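Local structure of methyltransferase (Streptococcus mutans, 3LDF) at residues G194-Q199 with S330-N335; L359-S364 with S374-K379; L219-A224 with S240-K245; I289-P294 with K312-G317. The protein probably methylates RNA with S-adenosyl-L-methionine as methyl donor, and here holds the spent product S-adenosyl-L-homocysteine. All coordinates share one frame; numbering follows the deposited sequence.

Interaction 1 comes first along the chain. It brings the loop before helix 200-210 against the end of strand 325-331 and closes a loop of 130 residues. Interactions 3 and 4 are nested inside that loop, one after the other. Interaction 3 joins the ends of strands 215-219 and 237-242. Interaction 4 packs strand 286-291 against helix 306-319. Interaction 2 follows once interaction 1 has closed, and ties strand 355-360 to the approach to strand 379-384. None of the loops cross. All four contacts reach the same seven-stranded sheet, and interactions 1, 3 and 4 also touch S-adenosyl-L-homocysteine. The centres of interactions 1 and 2 lie about 9 Å apart.

Interaction 1. Residues G194-Q199 with S330-N335. With SAH (S-adenosyl-L-homocysteine), chain B.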
# COMPACT_ATOMS: atom_id res chain seq x y z
N GLY A 194 11.68 -1.06 0.89
CA GLY A 194 12.05 -1.33 2.26
C GLY A 194 10.96 -1.10 3.30
O GLY A 194 11.07 -1.52 4.48
N ILE A 195 9.88 -0.47 2.86
CA ILE A 195 8.79 -0.12 3.74
C ILE A 195 7.52 0.13 2.87
O ILE A 195 7.63 0.68 1.77
CB ILE A 195 9.15 1.16 4.60
CG1 ILE A 195 8.12 1.37 5.72
CG2 ILE A 195 9.17 2.43 3.76
CD1 ILE A 195 8.67 2.21 6.86
N PHE A 196 6.36 -0.29 3.37
CA PHE A 196 5.05 0.12 2.95
C PHE A 196 4.59 1.19 3.90
O PHE A 196 4.20 0.92 5.08
CB PHE A 196 4.06 -1.10 2.99
CG PHE A 196 4.39 -2.12 1.91
CD1 PHE A 196 3.79 -2.02 0.64
CD2 PHE A 196 5.38 -3.11 2.13
CE1 PHE A 196 4.14 -2.93 -0.40
CE2 PHE A 196 5.72 -4.00 1.16
CZ PHE A 196 5.11 -3.91 -0.15
N LEU A 197 4.57 2.41 3.38
CA LEU A 197 4.22 3.59 4.14
C LEU A 197 2.80 3.55 4.62
O LEU A 197 2.46 4.27 5.58
CB LEU A 197 4.40 4.86 3.28
CG LEU A 197 5.84 5.11 2.81
CD1 LEU A 197 5.92 6.20 1.71
CD2 LEU A 197 6.89 5.33 3.96
N ASP A 198 1.96 2.76 3.94
CA ASP A 198 0.51 2.78 4.25
C ASP A 198 0.15 2.16 5.61
O ASP A 198 -0.98 2.31 6.09
CB ASP A 198 -0.36 2.27 3.10
CG ASP A 198 -0.35 0.73 2.94
OD1 ASP A 198 0.51 -0.01 3.47
OD2 ASP A 198 -1.24 0.24 2.20
N GLN A 199 1.14 1.56 6.25
CA GLN A 199 0.98 0.94 7.57
C GLN A 199 1.55 1.82 8.68
O GLN A 199 1.66 1.38 9.86
CB GLN A 199 1.61 -0.49 7.55
CG GLN A 199 0.63 -1.44 6.78
CD GLN A 199 1.34 -2.64 6.24
OE1 GLN A 199 2.52 -2.55 5.91
NE2 GLN A 199 0.69 -3.80 6.23
N SER A 330 -3.49 -8.37 8.69
CA SER A 330 -3.40 -7.32 7.68
C SER A 330 -3.43 -7.95 6.28
O SER A 330 -2.96 -9.07 6.12
CB SER A 330 -2.05 -6.63 7.87
OG SER A 330 -1.81 -5.68 6.85
N THR A 331 -4.00 -7.24 5.29
CA THR A 331 -3.88 -7.52 3.83
C THR A 331 -3.89 -6.17 3.09
O THR A 331 -4.57 -5.22 3.55
CB THR A 331 -5.04 -8.47 3.25
OG1 THR A 331 -4.86 -8.72 1.85
CG2 THR A 331 -6.44 -7.85 3.39
N ASN A 332 -3.10 -6.11 2.00
CA ASN A 332 -3.14 -4.95 1.05
C ASN A 332 -3.85 -5.37 -0.28
O ASN A 332 -3.78 -4.65 -1.32
CB ASN A 332 -1.72 -4.36 0.77
CG ASN A 332 -1.31 -3.18 1.73
OD1 ASN A 332 -2.04 -2.22 1.91
ND2 ASN A 332 -0.08 -3.25 2.27
N ALA A 333 -4.54 -6.51 -0.28
CA ALA A 333 -5.17 -6.98 -1.55
C ALA A 333 -6.41 -6.16 -1.93
O ALA A 333 -7.35 -6.10 -1.15
CB ALA A 333 -5.55 -8.48 -1.49
N ALA A 334 -6.38 -5.53 -3.10
CA ALA A 334 -7.52 -4.78 -3.66
C ALA A 334 -8.73 -5.67 -3.98
O ALA A 334 -9.89 -5.21 -3.95
CB ALA A 334 -7.07 -4.02 -4.93
N ASN A 335 -8.46 -6.95 -4.26
CA ASN A 335 -9.48 -7.90 -4.75
C ASN A 335 -10.23 -8.66 -3.65
O ASN A 335 -11.12 -9.45 -3.94
CB ASN A 335 -8.83 -8.89 -5.74
CG ASN A 335 -7.97 -8.17 -6.78
OD1 ASN A 335 -6.99 -7.48 -6.43
ND2 ASN A 335 -8.32 -8.31 -8.05
N SAH B . 4.50 -7.31 6.06
CA SAH B . 5.65 -6.76 5.28
CB SAH B . 5.28 -6.62 3.76
CG SAH B . 5.16 -8.01 3.04
SD SAH B . 5.95 -8.03 1.42
C SAH B . 6.06 -5.50 5.98
O SAH B . 5.54 -5.23 7.10
OXT SAH B . 6.88 -4.73 5.43
C5' SAH B . 5.81 -9.78 1.06
C4' SAH B . 6.91 -10.66 1.69
O4' SAH B . 6.44 -12.00 1.90
C3' SAH B . 8.19 -10.82 0.84
O3' SAH B . 9.27 -10.39 1.66
C2' SAH B . 8.40 -12.32 0.60
O2' SAH B . 9.76 -12.69 0.88
C1' SAH B . 7.53 -12.93 1.73
N9 SAH B . 6.96 -14.29 1.50
C8 SAH B . 6.20 -14.73 0.43
N7 SAH B . 5.81 -16.02 0.62
C5 SAH B . 6.31 -16.42 1.83
C6 SAH B . 6.27 -17.63 2.66
N6 SAH B . 5.59 -18.73 2.22
N1 SAH B . 6.90 -17.61 3.88
C2 SAH B . 7.58 -16.54 4.34
N3 SAH B . 7.64 -15.39 3.64
C4 SAH B . 7.06 -15.28 2.40
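Q199 reaches across to S330 at the end of strand 325-331. Its CB already points toward the strand end. CG is turned away from the carbonyl carbon (chi1 -76°), and the chain then runs on extended. On the way CG passes 3.6 Å from D198 OD1. At the amide, OE1 lies 3.6 Å from F196 CB, so this half of the group stays with its own loop. NE2 is the atom that crosses. It gives a weak, bent hydrogen bond to S330 OG at 3.2 Å, with an angle of 132° at the hydrogen. Its stronger partner is D292 OD2, and S330 OG is likewise hydrogen-bonded to D292 OD1.

N332 gives the largest buried surface here. Its side chain comes toward D198 from the opposite direction. F196 borders the cofactor product: F196 CE2 comes within 3.7 Å of SAH CB, an oblique approach to the ring. Behind N332, the backbone N of A333 bonds to T331 OG1 at 3.1 Å in an ST turn.

Q199 also sits at the N-cap position of helix 200-210. The chemistry is that of a second shell. An amide and a hydroxyl touch each other weakly, and each grips a different oxygen of D292. This should fix the rotation of the carboxylate whose OD2 receives the SAH amino group.

Interaction 2. Residues L359-S364 with S374-K379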
# COMPACT_ATOMS: atom_id res chain seq x y z
N LEU A 359 -10.75 -2.19 13.30
CA LEU A 359 -10.39 -2.27 11.88
C LEU A 359 -9.64 -0.99 11.49
O LEU A 359 -10.17 0.11 11.70
CB LEU A 359 -11.63 -2.44 10.97
CG LEU A 359 -11.47 -2.25 9.39
CD1 LEU A 359 -10.51 -3.29 8.77
CD2 LEU A 359 -12.88 -2.43 8.75
N GLN A 360 -8.43 -1.13 10.91
CA GLN A 360 -7.65 -0.00 10.41
C GLN A 360 -7.58 -0.12 8.90
O GLN A 360 -7.36 -1.21 8.39
CB GLN A 360 -6.20 -0.00 10.97
CG GLN A 360 -6.14 0.69 12.36
CD GLN A 360 -4.88 0.39 13.19
OE1 GLN A 360 -4.73 -0.71 13.78
NE2 GLN A 360 -3.99 1.39 13.27
N GLN A 361 -7.67 1.00 8.18
CA GLN A 361 -7.52 0.98 6.70
C GLN A 361 -6.56 2.13 6.31
O GLN A 361 -5.78 2.55 7.16
CB GLN A 361 -8.90 1.04 6.00
CG GLN A 361 -9.78 -0.18 6.34
CD GLN A 361 -10.92 -0.39 5.30
OE1 GLN A 361 -12.02 0.04 5.51
NE2 GLN A 361 -10.61 -1.02 4.16
N LEU A 362 -6.66 2.67 5.09
CA LEU A 362 -5.59 3.52 4.54
C LEU A 362 -5.54 4.89 5.28
O LEU A 362 -6.58 5.48 5.53
CB LEU A 362 -5.76 3.74 3.03
CG LEU A 362 -5.49 2.60 2.03
CD1 LEU A 362 -5.86 3.05 0.59
CD2 LEU A 362 -4.04 2.23 2.03
N PRO A 363 -4.33 5.36 5.66
CA PRO A 363 -4.24 6.71 6.27
C PRO A 363 -4.49 7.83 5.25
O PRO A 363 -4.49 7.58 4.04
CB PRO A 363 -2.84 6.74 6.83
CG PRO A 363 -2.01 5.77 5.88
CD PRO A 363 -3.02 4.72 5.46
N SER A 364 -4.72 9.04 5.72
CA SER A 364 -5.26 10.11 4.87
C SER A 364 -4.33 10.53 3.68
O SER A 364 -4.80 11.10 2.68
CB SER A 364 -5.59 11.33 5.76
OG SER A 364 -4.37 11.81 6.36
N SER A 374 -13.67 -0.16 -3.06
CA SER A 374 -12.54 -0.92 -3.57
C SER A 374 -11.18 -0.19 -3.54
O SER A 374 -10.15 -0.83 -3.29
CB SER A 374 -12.86 -1.33 -4.99
OG SER A 374 -12.57 -2.69 -5.12
N SER A 375 -11.17 1.12 -3.77
CA SER A 375 -9.99 1.96 -3.55
C SER A 375 -9.35 1.88 -2.15
O SER A 375 -8.13 2.12 -2.02
CB SER A 375 -10.25 3.44 -3.95
OG SER A 375 -11.09 4.10 -3.02
N ASN A 376 -10.12 1.56 -1.11
CA ASN A 376 -9.54 1.54 0.21
C ASN A 376 -8.96 0.13 0.44
O ASN A 376 -9.60 -0.71 1.11
CB ASN A 376 -10.56 1.97 1.32
CG ASN A 376 -9.85 2.39 2.63
OD1 ASN A 376 -8.67 2.09 2.81
ND2 ASN A 376 -10.56 3.09 3.54
N TYR A 377 -7.79 -0.16 -0.11
CA TYR A 377 -7.39 -1.56 -0.29
C TYR A 377 -6.73 -2.20 0.96
O TYR A 377 -6.63 -3.41 1.03
CB TYR A 377 -6.52 -1.75 -1.55
CG TYR A 377 -5.24 -0.90 -1.53
CD1 TYR A 377 -4.13 -1.28 -0.75
CD2 TYR A 377 -5.16 0.30 -2.25
CE1 TYR A 377 -2.95 -0.51 -0.70
CE2 TYR A 377 -3.98 1.10 -2.20
CZ TYR A 377 -2.89 0.69 -1.40
OH TYR A 377 -1.71 1.45 -1.37
N LEU A 378 -6.31 -1.38 1.94
CA LEU A 378 -5.64 -1.86 3.12
C LEU A 378 -6.71 -2.27 4.12
O LEU A 378 -7.60 -1.50 4.35
CB LEU A 378 -4.72 -0.78 3.75
CG LEU A 378 -4.10 -1.18 5.09
CD1 LEU A 378 -3.16 -2.39 4.95
CD2 LEU A 378 -3.25 0.02 5.60
N LYS A 379 -6.62 -3.47 4.69
CA LYS A 379 -7.51 -3.89 5.81
C LYS A 379 -6.63 -4.49 6.91
O LYS A 379 -5.84 -5.41 6.65
CB LYS A 379 -8.53 -4.94 5.37
CG LYS A 379 -9.44 -4.54 4.21
CD LYS A 379 -8.89 -5.08 2.90
CE LYS A 379 -9.60 -4.48 1.67
NZ LYS A 379 -8.95 -4.84 0.36
O HOH W 1 -9.20 4.64 5.73
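L362 and N376 meet through a direct bond from backbone to side chain. L362 N donates to N376 OD1 at 3.1 Å, nearly straight at 159° and in the carbonyl plane on a lone pair. Beside it the amides of Q361 and N376 lie stacked, their planes only 3° apart. Q361 NE2 donates to L378 O at 3.1 Å, with the acceptor in the plane of the Q361 amide. The apolar part belongs to the two branches of L362. CD1 sits over one face of the Y377 ring, 4.2 Å from its centroid, in a CH-pi contact. L362 CD2 reaches L378 CB at 3.5 Å.

The next shell sets these groups in place. Y377 CG lies between the backbone N and the carbonyl carbon (chi1 59°), which brings its ring under L362 although its CB points away. N376 is the centre of an inverse gamma turn. Water 1 donates to L362 O at 2.8 Å and accepts from N376 ND2 at 3.0 Å. K379 NZ bonds Y377 O at 2.8 Å from above the carbonyl plane, and also M336 O. D198 and N332 touch Y377 further out.

The contact closes the base of the connection between antiparallel strands 355-360 and 379-384. N376 uses both ends of its amide on L362, one directly and one through water. Side-chain amides thus take over from ladder bonds where the strands part.

Interaction 3. Residues L219-A224 with S240-K245. With SAH (S-adenosyl-L-homocysteine), chain B.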
# COMPACT_ATOMS: atom_id res chain seq x y z
N LEU A 219 5.09 -12.27 10.87
CA LEU A 219 5.10 -13.24 9.74
C LEU A 219 5.04 -12.50 8.38
O LEU A 219 4.29 -11.52 8.25
CB LEU A 219 3.88 -14.17 9.85
CG LEU A 219 3.83 -15.04 11.13
CD1 LEU A 219 2.58 -15.93 11.20
CD2 LEU A 219 5.07 -15.99 11.15
N PHE A 220 5.79 -13.01 7.39
CA PHE A 220 6.07 -12.34 6.09
C PHE A 220 6.66 -10.98 6.36
O PHE A 220 6.14 -9.98 5.86
CB PHE A 220 4.79 -12.20 5.20
CG PHE A 220 3.97 -13.50 5.09
CD1 PHE A 220 4.13 -14.35 3.96
CD2 PHE A 220 3.06 -13.87 6.08
CE1 PHE A 220 3.36 -15.52 3.80
CE2 PHE A 220 2.26 -15.05 5.94
CZ PHE A 220 2.44 -15.88 4.80
N SER A 221 7.75 -10.95 7.18
CA SER A 221 8.22 -9.71 7.79
C SER A 221 8.81 -8.68 6.81
O SER A 221 8.75 -7.47 7.08
CB SER A 221 9.19 -10.00 8.92
OG SER A 221 10.22 -10.85 8.46
N TYR A 222 9.34 -9.17 5.65
CA TYR A 222 10.01 -8.34 4.64
C TYR A 222 11.32 -7.74 5.20
O TYR A 222 12.39 -8.40 5.16
CB TYR A 222 9.03 -7.28 4.05
CG TYR A 222 9.64 -6.41 2.96
CD1 TYR A 222 10.54 -6.97 2.02
CD2 TYR A 222 9.36 -5.03 2.90
CE1 TYR A 222 11.16 -6.18 1.02
CE2 TYR A 222 9.96 -4.22 1.86
CZ TYR A 222 10.88 -4.81 0.97
OH TYR A 222 11.47 -4.05 0.02
N THR A 223 11.25 -6.53 5.78
CA THR A 223 12.46 -5.93 6.40
C THR A 223 12.18 -5.67 7.90
O THR A 223 12.85 -4.84 8.54
CB THR A 223 12.88 -4.62 5.69
OG1 THR A 223 11.89 -3.63 5.94
CG2 THR A 223 12.96 -4.78 4.15
N ALA A 224 11.19 -6.37 8.43
CA ALA A 224 10.89 -6.32 9.89
C ALA A 224 10.49 -4.92 10.40
O ALA A 224 10.72 -4.57 11.55
CB ALA A 224 12.07 -6.96 10.76
N SER A 240 10.99 -12.36 13.59
CA SER A 240 10.61 -11.85 12.29
C SER A 240 10.93 -12.93 11.27
O SER A 240 12.10 -13.24 11.07
CB SER A 240 11.38 -10.55 11.92
OG SER A 240 11.25 -9.53 12.93
N VAL A 241 9.90 -13.47 10.60
CA VAL A 241 10.05 -14.61 9.68
C VAL A 241 9.74 -14.24 8.22
O VAL A 241 8.61 -13.83 7.90
CB VAL A 241 9.05 -15.75 10.06
CG1 VAL A 241 9.31 -16.99 9.21
CG2 VAL A 241 9.20 -16.08 11.53
N ASP A 242 10.72 -14.43 7.33
CA ASP A 242 10.51 -14.14 5.90
C ASP A 242 11.24 -15.15 5.06
O ASP A 242 12.29 -15.68 5.44
CB ASP A 242 11.00 -12.71 5.56
CG ASP A 242 10.54 -12.25 4.22
OD1 ASP A 242 9.48 -11.58 4.12
OD2 ASP A 242 11.22 -12.59 3.22
N LEU A 243 10.66 -15.46 3.91
CA LEU A 243 11.23 -16.51 3.07
C LEU A 243 12.56 -16.04 2.46
O LEU A 243 13.39 -16.84 2.17
CB LEU A 243 10.24 -16.87 1.97
CG LEU A 243 10.59 -18.04 1.08
CD1 LEU A 243 10.64 -19.39 1.86
CD2 LEU A 243 9.59 -18.09 -0.10
N ALA A 244 12.74 -14.72 2.29
CA ALA A 244 13.83 -14.21 1.46
C ALA A 244 15.16 -13.88 2.25
O ALA A 244 15.13 -13.23 3.32
CB ALA A 244 13.32 -12.98 0.63
N LYS A 245 16.30 -14.34 1.72
CA LYS A 245 17.64 -14.14 2.38
C LYS A 245 17.98 -12.68 2.73
O LYS A 245 18.66 -12.42 3.70
CB LYS A 245 18.80 -14.72 1.50
CG LYS A 245 19.02 -16.22 1.70
CD LYS A 245 20.19 -16.80 0.84
CE LYS A 245 20.28 -18.30 1.10
NZ LYS A 245 21.43 -19.06 0.46
N SAH B . 4.50 -7.31 6.06
CA SAH B . 5.65 -6.76 5.28
CB SAH B . 5.28 -6.62 3.76
CG SAH B . 5.16 -8.01 3.04
SD SAH B . 5.95 -8.03 1.42
C SAH B . 6.06 -5.50 5.98
O SAH B . 5.54 -5.23 7.10
OXT SAH B . 6.88 -4.73 5.43
C5' SAH B . 5.81 -9.78 1.06
C4' SAH B . 6.91 -10.66 1.69
O4' SAH B . 6.44 -12.00 1.90
C3' SAH B . 8.19 -10.82 0.84
O3' SAH B . 9.27 -10.39 1.66
C2' SAH B . 8.40 -12.32 0.60
O2' SAH B . 9.76 -12.69 0.88
C1' SAH B . 7.53 -12.93 1.73
N9 SAH B . 6.96 -14.29 1.50
C8 SAH B . 6.20 -14.73 0.43
N7 SAH B . 5.81 -16.02 0.62
C5 SAH B . 6.31 -16.42 1.83
C6 SAH B . 6.27 -17.63 2.66
N6 SAH B . 5.59 -18.73 2.22
N1 SAH B . 6.90 -17.61 3.88
C2 SAH B . 7.58 -16.54 4.34
N3 SAH B . 7.64 -15.39 3.64
C4 SAH B . 7.06 -15.28 2.40
O HOH W 2 12.50 -9.68 2.60
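V241 and L219 form a parallel bridge between neighbouring strands of the Rossmann-like methyltransferase fold. Their side chains lie side by side on the same face of the sheet, with L219 CD2 4.1 Å from V241 CB. The chain joins strands 215-219 and 237-242 through helix 225-232, a beta-alpha-beta unit. V241, D242 and S221 give much of the buried surface.

V241 O accepts from S221 N at 3.1 Å, with the donor above the carbonyl plane. This bond lies two residues past the end of strand 215-219 and holds the turn that follows. S221 OG is placed between its own backbone N and carbonyl carbon (chi1 52°). It rests against the second strand, 3.5 Å from D242 CB.

D242 is the polar centre. Its CG is turned away from the backbone N (chi1 -167°), and the carboxylate faces the loop and the ligand. D242 OD1 accepts from Y222 N at 2.9 Å, met from above the carboxylate plane. OD2 accepts from A244 N in an Asx turn. The first loop also binds the product, since F220 O receives a hydrogen bond from SAH N at 3.1 Å. An acidic residue at the end of the second strand of the core commonly binds the ribose hydroxyls in this fold. Here the two oxygens share the ribose: D242 OD1 takes SAH O3' at 2.7 Å and D242 OD2 takes SAH O2' at 2.8 Å.

Interaction 4. Residues I289-P294 with K312-G317; sequences IIIDPP and KLIRQG. With SAH (S-adenosyl-L-homocysteine), chain B.
I291 and L313 form the tight centre of this contact between strand 286-291 and helix 306-319. I291 CG2 meets L313 CD1 at 3.8 Å, and the two side chains are inclined to each other. L313 CG is turned away from its carbonyl carbon (chi1 -53°), which sends CD1 in under the strand end. The same CD1 touches P293 CG at 4.0 Å. Two residues earlier on the strand, I289 CD1 comes to G317 O at 3.5 Å. G317 has no side chain, so the isoleucine tip rests directly on the helix backbone. All of these residues are buried. F220, F273 and F276 pack round L313.

The margin is looser. I314 points its CB away, and its CD1 only comes round to 4.2 Å from I291 CD1. The outer side of the helix carries R315, which is exposed, and K312, whose NZ forms a salt bridge with E302.

The axes of strand 289-291 and helix 312-317 approach to 10.4 Å and run almost antiparallel, at 168°. That suits a helix returning the chain toward the start of the next parallel strand, 325-331. At the strand end D292 turns away from the helix toward the ligand, and D292 OD2 accepts from SAH N at 2.7 Å. An Asp-Pro-Pro sequence right after the fourth strand of the methyltransferase core, 286-291, is consistent with motif IV of class I methyltransferases.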
# COMPACT_ATOMS: atom_id res chain seq x y z
N ILE A 289 0.70 -11.96 17.35
CA ILE A 289 1.12 -12.47 16.06
C ILE A 289 0.68 -11.52 14.90
O ILE A 289 -0.50 -11.29 14.69
CB ILE A 289 0.59 -13.87 15.81
CG1 ILE A 289 0.96 -14.77 16.99
CG2 ILE A 289 1.12 -14.43 14.36
CD1 ILE A 289 0.68 -16.25 16.80
N ILE A 290 1.63 -10.97 14.17
CA ILE A 290 1.26 -10.02 13.14
C ILE A 290 1.35 -10.83 11.85
O ILE A 290 2.35 -11.52 11.63
CB ILE A 290 2.25 -8.82 13.12
CG1 ILE A 290 2.20 -8.03 14.44
CG2 ILE A 290 2.03 -7.98 11.90
CD1 ILE A 290 3.40 -7.09 14.64
N ILE A 291 0.27 -10.82 11.05
CA ILE A 291 0.20 -11.59 9.82
C ILE A 291 -0.02 -10.61 8.61
O ILE A 291 -1.07 -9.89 8.53
CB ILE A 291 -0.94 -12.63 9.85
CG1 ILE A 291 -0.95 -13.43 11.18
CG2 ILE A 291 -0.80 -13.54 8.62
CD1 ILE A 291 -1.98 -14.54 11.24
N ASP A 292 0.89 -10.61 7.64
CA ASP A 292 0.77 -9.63 6.54
C ASP A 292 1.38 -10.18 5.28
O ASP A 292 2.43 -9.74 4.88
CB ASP A 292 1.39 -8.29 6.95
CG ASP A 292 1.11 -7.19 5.95
OD1 ASP A 292 -0.00 -7.13 5.38
OD2 ASP A 292 2.03 -6.35 5.75
N PRO A 293 0.70 -11.12 4.61
CA PRO A 293 1.34 -11.73 3.47
C PRO A 293 1.17 -10.87 2.20
O PRO A 293 0.36 -9.94 2.20
CB PRO A 293 0.55 -13.03 3.30
CG PRO A 293 -0.87 -12.68 3.70
CD PRO A 293 -0.63 -11.69 4.88
N PRO A 294 1.94 -11.19 1.12
CA PRO A 294 1.62 -10.56 -0.16
C PRO A 294 0.29 -11.15 -0.69
O PRO A 294 -0.18 -12.22 -0.19
CB PRO A 294 2.77 -11.04 -1.07
CG PRO A 294 3.09 -12.42 -0.53
CD PRO A 294 2.81 -12.36 0.96
N LYS A 312 -5.93 -20.49 6.46
CA LYS A 312 -4.82 -21.32 6.96
C LYS A 312 -3.87 -20.63 7.96
O LYS A 312 -3.46 -21.26 8.97
CB LYS A 312 -4.06 -21.98 5.81
CG LYS A 312 -4.99 -22.80 4.89
CD LYS A 312 -4.22 -23.73 4.03
CE LYS A 312 -3.72 -23.09 2.79
NZ LYS A 312 -3.31 -24.12 1.75
N LEU A 313 -3.52 -19.37 7.69
CA LEU A 313 -2.64 -18.58 8.56
C LEU A 313 -3.26 -18.31 9.93
O LEU A 313 -2.56 -18.37 10.97
CB LEU A 313 -2.22 -17.25 7.90
CG LEU A 313 -1.60 -17.35 6.49
CD1 LEU A 313 -1.58 -15.95 5.81
CD2 LEU A 313 -0.18 -18.05 6.46
N ILE A 314 -4.55 -18.01 9.95
CA ILE A 314 -5.26 -17.82 11.20
C ILE A 314 -5.33 -19.13 11.99
O ILE A 314 -4.94 -19.19 13.17
CB ILE A 314 -6.68 -17.33 10.95
CG1 ILE A 314 -6.64 -15.98 10.22
CG2 ILE A 314 -7.50 -17.34 12.29
CD1 ILE A 314 -6.20 -14.75 11.13
N ARG A 315 -5.80 -20.18 11.34
CA ARG A 315 -5.87 -21.50 11.95
C ARG A 315 -4.52 -21.91 12.58
O ARG A 315 -4.48 -22.25 13.77
CB ARG A 315 -6.33 -22.55 10.93
CG ARG A 315 -6.80 -23.83 11.62
CD ARG A 315 -6.96 -25.04 10.67
NE ARG A 315 -6.10 -24.94 9.47
CZ ARG A 315 -4.91 -25.52 9.30
NH1 ARG A 315 -4.39 -26.32 10.25
NH2 ARG A 315 -4.23 -25.32 8.16
N GLN A 316 -3.42 -21.82 11.84
CA GLN A 316 -2.15 -22.27 12.41
C GLN A 316 -1.55 -21.28 13.39
O GLN A 316 -0.94 -21.69 14.36
CB GLN A 316 -1.15 -22.70 11.33
CG GLN A 316 -1.72 -23.83 10.49
CD GLN A 316 -0.73 -24.35 9.50
OE1 GLN A 316 0.18 -25.13 9.86
NE2 GLN A 316 -0.89 -23.96 8.24
N GLY A 317 -1.76 -19.98 13.20
CA GLY A 317 -1.28 -19.00 14.18
C GLY A 317 -1.92 -19.21 15.56
O GLY A 317 -1.25 -19.13 16.59
N SAH B . 4.50 -7.31 6.06
CA SAH B . 5.65 -6.76 5.28
CB SAH B . 5.28 -6.62 3.76
CG SAH B . 5.16 -8.01 3.04
SD SAH B . 5.95 -8.03 1.42
C SAH B . 6.06 -5.50 5.98
O SAH B . 5.54 -5.23 7.10
OXT SAH B . 6.88 -4.73 5.43
C5' SAH B . 5.81 -9.78 1.06
C4' SAH B . 6.91 -10.66 1.69
O4' SAH B . 6.44 -12.00 1.90
C3' SAH B . 8.19 -10.82 0.84
O3' SAH B . 9.27 -10.39 1.66
C2' SAH B . 8.40 -12.32 0.60
O2' SAH B . 9.76 -12.69 0.88
C1' SAH B . 7.53 -12.93 1.73
N9 SAH B . 6.96 -14.29 1.50
C8 SAH B . 6.20 -14.73 0.43
N7 SAH B . 5.81 -16.02 0.62
C5 SAH B . 6.31 -16.42 1.83
C6 SAH B . 6.27 -17.63 2.66
N6 SAH B . 5.59 -18.73 2.22
N1 SAH B . 6.90 -17.61 3.88
C2 SAH B . 7.58 -16.54 4.34
N3 SAH B . 7.64 -15.39 3.64
C4 SAH B . 7.06 -15.28 2.40